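Local coordinates for protein D-aminopeptidase (Burkholderia sp. LK4, PDB 5TZB) that probably releases N-terminal beta-amino acids from peptides as a beta-aminopeptidase of peptidase family S58, within the broader Ntn-hydrolase group, at residues T65-I70 against Q159-A164; P110-N115 against D124-N129. All coordinates share one frame; numbering follows the deposited sequence.

Interaction 1: residues T65-I70 against Q159-A164; sequences TGVTVI and QHVSAA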
loop_
_atom_site.group_PDB
_atom_site.type_symbol
_atom_site.label_atom_id
_atom_site.label_comp_id
_atom_site.label_asym_id
_atom_site.label_seq_id
_atom_site.Cartn_x
_atom_site.Cartn_y
_atom_site.Cartn_z
ATOM N N THR C 65 -31.250 1.248 13.712
ATOM C CA THR C 65 -30.268 1.399 12.657
ATOM C C THR C 65 -30.718 2.470 11.673
ATOM O O THR C 65 -31.658 3.211 11.945
ATOM C CB THR C 65 -30.034 0.056 11.906
ATOM O OG1 THR C 65 -28.887 0.163 11.062
ATOM C CG2 THR C 65 -31.249 -0.331 11.075
ATOM N N GLY C 66 -30.041 2.555 10.535
ATOM C CA GLY C 66 -30.405 3.529 9.529
ATOM C C GLY C 66 -29.283 3.794 8.552
ATOM O O GLY C 66 -28.353 2.999 8.403
ATOM N N VAL C 67 -29.372 4.931 7.878
ATOM C CA VAL C 67 -28.377 5.280 6.900
ATOM C C VAL C 67 -28.149 6.795 6.912
ATOM O O VAL C 67 -29.090 7.578 7.065
ATOM C CB VAL C 67 -28.787 4.751 5.484
ATOM C CG1 VAL C 67 -30.208 5.120 5.159
ATOM C CG2 VAL C 67 -27.842 5.245 4.406
ATOM N N THR C 68 -26.882 7.190 6.794
ATOM C CA THR C 68 -26.500 8.590 6.645
ATOM C C THR C 68 -25.868 8.804 5.282
ATOM O O THR C 68 -25.072 7.975 4.835
ATOM C CB THR C 68 -25.507 9.022 7.729
ATOM O OG1 THR C 68 -26.144 8.948 9.006
ATOM C CG2 THR C 68 -25.033 10.453 7.490
ATOM N N VAL C 69 -26.225 9.897 4.608
ATOM C CA VAL C 69 -25.615 10.195 3.318
ATOM C C VAL C 69 -24.887 11.526 3.354
ATOM O O VAL C 69 -25.289 12.466 4.054
ATOM C CB VAL C 69 -26.641 10.218 2.160
ATOM C CG1 VAL C 69 -27.224 8.840 1.925
ATOM C CG2 VAL C 69 -27.728 11.211 2.434
ATOM N N ILE C 70 -23.773 11.563 2.634
ATOM C CA ILE C 70 -23.022 12.781 2.421
ATOM C C ILE C 70 -23.010 13.044 0.937
ATOM O O ILE C 70 -22.553 12.186 0.159
ATOM C CB ILE C 70 -21.567 12.679 2.913
ATOM C CG1 ILE C 70 -21.490 12.172 4.352
ATOM C CG2 ILE C 70 -20.849 14.019 2.767
ATOM C CD1 ILE C 70 -20.074 11.789 4.756
ATOM N N GLN C 159 -31.514 -7.286 8.475
ATOM C CA GLN C 159 -31.278 -6.497 7.255
ATOM C C GLN C 159 -32.468 -5.588 6.965
ATOM O O GLN C 159 -33.146 -5.730 5.943
ATOM C CB GLN C 159 -30.957 -7.424 6.062
ATOM C CG GLN C 159 -29.575 -8.114 6.192
ATOM C CD GLN C 159 -29.200 -9.015 5.009
ATOM O OE1 GLN C 159 -29.959 -9.902 4.622
ATOM N NE2 GLN C 159 -28.016 -8.801 4.449
ATOM N N HIS C 160 -32.711 -4.641 7.868
ATOM C CA HIS C 160 -33.942 -3.850 7.818
ATOM C C HIS C 160 -33.818 -2.548 7.021
ATOM O O HIS C 160 -34.798 -1.819 6.873
ATOM C CB HIS C 160 -34.416 -3.519 9.235
ATOM C CG HIS C 160 -34.771 -4.722 10.047
ATOM N ND1 HIS C 160 -35.986 -5.362 9.942
ATOM C CD2 HIS C 160 -34.081 -5.378 11.011
ATOM C CE1 HIS C 160 -36.020 -6.377 10.786
ATOM N NE2 HIS C 160 -34.877 -6.409 11.447
ATOM N N VAL C 161 -32.626 -2.253 6.508
ATOM C CA VAL C 161 -32.423 -1.039 5.715
ATOM C C VAL C 161 -32.737 -1.309 4.255
ATOM O O VAL C 161 -32.289 -2.311 3.697
ATOM C CB VAL C 161 -30.970 -0.502 5.839
ATOM C CG1 VAL C 161 -30.754 0.748 4.959
ATOM C CG2 VAL C 161 -30.646 -0.203 7.293
ATOM N N SER C 162 -33.498 -0.409 3.635
ATOM C CA SER C 162 -33.952 -0.601 2.260
ATOM C C SER C 162 -33.654 0.603 1.371
ATOM O O SER C 162 -33.208 1.647 1.850
ATOM C CB SER C 162 -35.453 -0.873 2.242
ATOM O OG SER C 162 -36.153 0.312 2.577
ATOM N N ALA C 163 -33.902 0.450 0.072
ATOM C CA ALA C 163 -33.694 1.541 -0.874
ATOM C C ALA C 163 -34.538 2.757 -0.508
ATOM O O ALA C 163 -34.112 3.895 -0.707
ATOM C CB ALA C 163 -34.008 1.087 -2.292
ATOM N N ALA C 164 -35.731 2.514 0.024
ATOM C CA ALA C 164 -36.622 3.605 0.402
ATOM C C ALA C 164 -35.978 4.451 1.502
ATOM O O ALA C 164 -36.121 5.671 1.520
ATOM C CB ALA C 164 -37.989 3.062 0.850
#
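Gly66 and Val161 mark the closest backbone approach, their CA atoms 6.3 Å apart, where segment 65-70 of strand 63-71 passes the loop 159-162 that leads into helix 163-172. No hydrogen bond links the two backbones, so the loop rests on the face of the strand and does not extend its sheet. Gly66 is fully extended in an unusual way (phi 161°): a CB at this position would press against the carbonyl oxygen of Thr65. The glycine brings nothing but backbone to the contact. Val161 CG2 lies beside its carbonyl O, 4.1 Å away, while that oxygen is hydrogen-bonded to Thr114 OG1.

Val161 carries the contact. With CG1 anti to the backbone N (chi1 178°), its two methyls part along the strand. CG2 heads for Thr65, meeting the threonine methyl CG2 at 3.8 Å as the two side chains cross at a slant, whereas CG1 turns to Val67, whose own CG1 lies 4.4 Å away in a looser apolar touch. Thr65 meets the valine mainly through CG2; OG1, hydrogen-bonded to Asn115 ND2 and Asp150 OD2, is slightly farther from it. Val161 further touches Thr114 and Asn115 on strand 111-115, so it spans two neighbouring strands. Just beyond it, Ser162 occupies the N-cap of helix 163-172, and the loop on its other flank reaches a partner molecule, Gln159 NE2 bonding to Asp124 O of the second subunit.

The case illustrates a helix entrance packed on a sheet, in which one branched residue provides most of the direct contact with this strand. The contact is methyl packing without directional bonds: Thr65 OG1 and Gly66 O find their hydrogen bonds elsewhere, and chiefly apolar surface meets Val161.

Interaction 2: residues P110-N115 against D124-N129; sequences PIAYTN and DALVAN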
loop_
_atom_site.group_PDB
_atom_site.type_symbol
_atom_site.label_atom_id
_atom_site.label_comp_id
_atom_site.label_asym_id
_atom_site.label_seq_id
_atom_site.Cartn_x
_atom_site.Cartn_y
_atom_site.Cartn_z
ATOM N N PRO C 110 -22.427 9.975 -4.105
ATOM C CA PRO C 110 -22.534 10.260 -2.674
ATOM C C PRO C 110 -21.782 9.223 -1.848
ATOM O O PRO C 110 -21.385 8.167 -2.356
ATOM C CB PRO C 110 -24.032 10.147 -2.381
ATOM C CG PRO C 110 -24.703 10.181 -3.691
ATOM C CD PRO C 110 -23.742 9.714 -4.728
ATOM N N ILE C 111 -21.612 9.552 -0.579
ATOM C CA ILE C 111 -21.080 8.666 0.436
ATOM C C ILE C 111 -22.184 8.308 1.404
ATOM O O ILE C 111 -22.948 9.177 1.809
ATOM C CB ILE C 111 -19.944 9.332 1.231
ATOM C CG1 ILE C 111 -18.805 9.722 0.295
ATOM C CG2 ILE C 111 -19.439 8.415 2.351
ATOM C CD1 ILE C 111 -17.863 10.750 0.909
ATOM N N ALA C 112 -22.256 7.041 1.792
ATOM C CA ALA C 112 -23.264 6.620 2.745
ATOM C C ALA C 112 -22.640 5.805 3.885
ATOM O O ALA C 112 -21.651 5.090 3.694
ATOM C CB ALA C 112 -24.361 5.843 2.051
ATOM N N TYR C 113 -23.182 6.002 5.085
ATOM C CA TYR C 113 -22.869 5.199 6.261
ATOM C C TYR C 113 -24.069 4.330 6.623
ATOM O O TYR C 113 -25.191 4.831 6.630
ATOM C CB TYR C 113 -22.556 6.077 7.472
ATOM C CG TYR C 113 -21.352 6.985 7.409
ATOM C CD1 TYR C 113 -20.404 6.883 6.405
ATOM C CD2 TYR C 113 -21.165 7.950 8.395
ATOM C CE1 TYR C 113 -19.297 7.732 6.382
ATOM C CE2 TYR C 113 -20.073 8.790 8.382
ATOM C CZ TYR C 113 -19.147 8.681 7.382
ATOM O OH TYR C 113 -18.064 9.529 7.392
ATOM N N THR C 114 -23.852 3.065 6.976
ATOM C CA THR C 114 -24.946 2.251 7.512
ATOM C C THR C 114 -24.378 1.129 8.400
ATOM O O THR C 114 -23.241 1.216 8.828
ATOM C CB THR C 114 -25.823 1.682 6.376
ATOM O OG1 THR C 114 -26.998 1.069 6.921
ATOM C CG2 THR C 114 -25.055 0.692 5.527
ATOM N N ASN C 115 -25.160 0.092 8.699
ATOM C CA ASN C 115 -24.645 -1.037 9.478
ATOM C C ASN C 115 -24.008 -2.098 8.575
ATOM O O ASN C 115 -24.225 -2.081 7.365
ATOM C CB ASN C 115 -25.752 -1.671 10.318
ATOM C CG ASN C 115 -26.786 -2.387 9.468
ATOM O OD1 ASN C 115 -26.552 -3.504 9.001
ATOM N ND2 ASN C 115 -27.941 -1.759 9.282
ATOM N N ASP C 124 -26.369 -0.649 -3.824
ATOM C CA ASP C 124 -27.102 -0.847 -5.070
ATOM C C ASP C 124 -28.276 0.124 -5.183
ATOM O O ASP C 124 -28.721 0.440 -6.288
ATOM C CB ASP C 124 -27.553 -2.303 -5.207
ATOM C CG ASP C 124 -26.411 -3.222 -5.668
ATOM O OD1 ASP C 124 -25.239 -2.781 -5.625
ATOM O OD2 ASP C 124 -26.681 -4.380 -6.076
ATOM N N ALA C 125 -28.761 0.614 -4.044
ATOM C CA ALA C 125 -29.795 1.644 -4.057
ATOM C C ALA C 125 -29.212 2.955 -4.583
ATOM O O ALA C 125 -29.879 3.695 -5.293
ATOM C CB ALA C 125 -30.382 1.837 -2.672
ATOM N N LEU C 126 -27.966 3.244 -4.227
ATOM C CA LEU C 126 -27.294 4.442 -4.723
ATOM C C LEU C 126 -27.012 4.316 -6.230
ATOM O O LEU C 126 -27.087 5.302 -6.967
ATOM C CB LEU C 126 -26.005 4.692 -3.928
ATOM C CG LEU C 126 -26.217 5.202 -2.493
ATOM C CD1 LEU C 126 -24.916 5.318 -1.751
ATOM C CD2 LEU C 126 -26.921 6.558 -2.491
ATOM N N VAL C 127 -26.737 3.096 -6.697
ATOM C CA VAL C 127 -26.593 2.875 -8.130
ATOM C C VAL C 127 -27.904 3.158 -8.867
ATOM O O VAL C 127 -27.929 3.916 -9.852
ATOM C CB VAL C 127 -26.161 1.447 -8.458
ATOM C CG1 VAL C 127 -26.218 1.242 -9.953
ATOM C CG2 VAL C 127 -24.759 1.175 -7.917
ATOM N N ALA C 128 -28.992 2.564 -8.381
ATOM C CA ALA C 128 -30.299 2.759 -8.996
ATOM C C ALA C 128 -30.670 4.236 -9.046
ATOM O O ALA C 128 -31.315 4.682 -9.991
ATOM C CB ALA C 128 -31.365 1.977 -8.249
ATOM N N ASN C 129 -30.233 4.994 -8.044
ATOM C CA ASN C 129 -30.555 6.419 -7.968
ATOM C C ASN C 129 -29.962 7.246 -9.114
ATOM O O ASN C 129 -30.435 8.340 -9.406
ATOM C CB ASN C 129 -30.105 7.000 -6.629
ATOM C CG ASN C 129 -30.622 8.418 -6.415
ATOM O OD1 ASN C 129 -31.830 8.658 -6.449
ATOM N ND2 ASN C 129 -29.714 9.348 -6.165
#
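Leu126 reaches from helix 119-129 to Ala112 on strand 111-115, and this small pairing is the tight part of the contact: Leu126 CD1 meets Ala112 CB at 3.9 Å. The leucine chain is stretched out, CD1 lying anti to CA (chi2 176°), which carries that methyl well clear of the helix and to the sheet. Its other branch is held less closely, CD2 standing 4.4 Å from CG of the Pro110 ring just before the strand. Val145 of the adjoining strand, Pro143 and Val166 of helix 163-172 also touch Leu126.

Packing thins towards the end of the helix segment. Asn129, partly exposed, comes no nearer than 5.7 Å to segment 110-115 with its side chain, and its OD1 bonds instead to Gln167 NE2. Ala128 is on the outer side, where it packs on Gln159 of the second subunit; Asp124, buried at the subunit interface, accepts hydrogen bonds from the backbone N atoms of Gly120 and Ala121 of that subunit.

An apolar inner helix face is a textbook feature of a beta-alpha-beta unit, here strand 111-115, helix 119-129 and strand 144-148. Across that face cohesion is purely apolar, a leucine set against alanine and proline, while elsewhere on the helix Asp124 hydrogen-bonds to the second subunit and Ala128 packs on it.

From the N terminus, strand 63-71 comes first; 88 residues separate the segments of interaction 1. Within that long loop the chain lays down strand 111-115 and passes through a short turn into helix 119-129, closing interaction 2, whose segments are eight residues apart; the small loop is thus nested in the large one. The two strands are antiparallel neighbours, joined by Ile70 N to Ile111 O and by Thr68 O to Tyr113 N, probable hydrogen bonds of 2.7 Å each. Interaction 2 lays helix 119-129 on the sheet and interaction 1 fastens to it the loop leading into helix 163-172, consistent with an outer layer of the alpha-beta-beta-alpha sandwich known in family S58.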